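Local structure of putative vitamin-B12 independent methionine synthase family protein (Listeria monocytogenes, 1YPX) at residues Arg315-Glu318 with Ala319-Val323. The protein probably acts as a zinc-dependent methyltransferase of the cobalamin-independent methionine synthase family, which passes a methyl group from methyltetrahydrofolate to homocysteine. Sequence-based numbering, arbitrary orientation.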
loop_
_atom_site.group_PDB
_atom_site.type_symbol
_atom_site.label_atom_id
_atom_site.label_comp_id
_atom_site.label_asym_id
_atom_site.label_seq_id
_atom_site.Cartn_x
_atom_site.Cartn_y
_atom_site.Cartn_z
ATOM N N ARG A 315 -22.471 -0.895 -8.433
ATOM C CA ARG A 315 -21.726 -0.418 -7.273
ATOM C C ARG A 315 -20.860 0.798 -7.614
ATOM O O ARG A 315 -20.842 1.790 -6.874
ATOM C CB ARG A 315 -20.860 -1.556 -6.722
ATOM C CG ARG A 315 -20.949 -1.749 -5.215
ATOM C CD ARG A 315 -21.368 -3.178 -4.862
ATOM N NE ARG A 315 -22.692 -3.232 -4.237
ATOM C CZ ARG A 315 -22.984 -2.736 -3.034
ATOM N NH1 ARG A 315 -22.043 -2.140 -2.306
ATOM N NH2 ARG A 315 -24.222 -2.832 -2.556
ATOM N N ILE A 316 -20.132 0.720 -8.726
ATOM C CA ILE A 316 -19.304 1.847 -9.151
ATOM C C ILE A 316 -20.270 2.983 -9.485
ATOM O O ILE A 316 -20.132 4.094 -8.980
ATOM C CB ILE A 316 -18.460 1.489 -10.399
ATOM C CG1 ILE A 316 -17.509 0.342 -10.062
ATOM C CG2 ILE A 316 -17.662 2.700 -10.861
ATOM C CD1 ILE A 316 -17.001 -0.394 -11.274
ATOM N N GLU A 317 -21.254 2.683 -10.331
ATOM C CA GLU A 317 -22.277 3.643 -10.724
ATOM C C GLU A 317 -22.780 4.408 -9.504
ATOM O O GLU A 317 -22.879 5.632 -9.522
ATOM C CB GLU A 317 -23.436 2.899 -11.405
ATOM C CG GLU A 317 -24.774 3.661 -11.522
ATOM C CD GLU A 317 -25.735 3.381 -10.356
ATOM O OE1 GLU A 317 -25.943 2.187 -10.012
ATOM O OE2 GLU A 317 -26.292 4.361 -9.794
ATOM N N GLU A 318 -23.088 3.684 -8.438
ATOM C CA GLU A 318 -23.580 4.317 -7.224
ATOM C C GLU A 318 -22.533 5.303 -6.720
ATOM O O GLU A 318 -22.862 6.418 -6.322
ATOM C CB GLU A 318 -23.850 3.249 -6.169
ATOM C CG GLU A 318 -24.605 3.729 -4.945
ATOM C CD GLU A 318 -24.782 2.617 -3.940
ATOM O OE1 GLU A 318 -25.665 2.724 -3.055
ATOM O OE2 GLU A 318 -24.020 1.628 -4.042
ATOM N N ALA A 319 -21.269 4.885 -6.747
ATOM C CA ALA A 319 -20.172 5.724 -6.292
ATOM C C ALA A 319 -20.045 6.987 -7.144
ATOM O O ALA A 319 -19.776 8.078 -6.625
ATOM C CB ALA A 319 -18.875 4.940 -6.323
ATOM N N SER A 320 -20.256 6.828 -8.449
ATOM C CA SER A 320 -20.164 7.929 -9.414
ATOM C C SER A 320 -21.197 9.006 -9.134
ATOM O O SER A 320 -21.094 10.133 -9.627
ATOM C CB SER A 320 -20.387 7.417 -10.831
ATOM O OG SER A 320 -21.764 7.180 -11.048
ATOM N N GLU A 321 -22.203 8.644 -8.351
ATOM C CA GLU A 321 -23.263 9.571 -7.995
ATOM C C GLU A 321 -22.703 10.529 -6.953
ATOM O O GLU A 321 -22.814 11.744 -7.095
ATOM C CB GLU A 321 -24.451 8.804 -7.413
ATOM C CG GLU A 321 -25.818 9.328 -7.830
ATOM C CD GLU A 321 -26.349 8.647 -9.083
ATOM O OE1 GLU A 321 -26.509 7.407 -9.053
ATOM O OE2 GLU A 321 -26.607 9.346 -10.094
ATOM N N ILE A 322 -22.083 9.963 -5.919
ATOM C CA ILE A 322 -21.505 10.736 -4.820
ATOM C C ILE A 322 -20.230 11.492 -5.207
ATOM O O ILE A 322 -20.035 12.634 -4.793
ATOM C CB ILE A 322 -21.208 9.809 -3.617
ATOM C CG1 ILE A 322 -22.494 9.086 -3.201
ATOM C CG2 ILE A 322 -20.679 10.611 -2.443
ATOM C CD1 ILE A 322 -22.267 7.933 -2.241
ATOM N N VAL A 323 -19.370 10.859 -6.004
ATOM C CA VAL A 323 -18.113 11.466 -6.447
ATOM C C VAL A 323 -17.898 11.142 -7.922
ATOM O O VAL A 323 -17.907 9.978 -8.313
ATOM C CB VAL A 323 -16.932 10.911 -5.648
ATOM C CG1 VAL A 323 -17.045 11.331 -4.190
ATOM C CG2 VAL A 323 -16.921 9.396 -5.744
#
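Glu321 reaches back along the last turns of helix 310-322 toward Glu317 and Glu318. Its CB lies 3.1 Å from Glu318 O; the chain then bends at CG (chi2 91°), which carries the carboxylate beside that of Glu317, one turn earlier. The two acids run side by side in the same direction, their planes 60° apart, with Glu321 OE1 3.1 Å from Glu317 OE2. Both oxygens are acceptors and the charges are alike, so the acids are neighbours without a bond, and the resolution is too low to read more into the spacing.

Along the backbone, Ala319 N bonds to Arg315 O (3.1 Å) and Ser320 N to Ile316 O (2.8 Å), both ordinary alpha-helical links. The pattern is interrupted at Glu321 N, which gives its better bond to Glu318 O, 3.1 Å away and well above that carbonyl's plane, keeping only a weak one to Glu317 O. It returns with Val323 N to Ala319 O (2.9 Å).

Val323 then leaves the helix. The helix forms the crossover between parallel strands 293-299 and 328-332 of the TIM-barrel-like fold: Ile316 rests on Leu298, Ala319 on Leu296 and Leu328, and Val323 on Leu328.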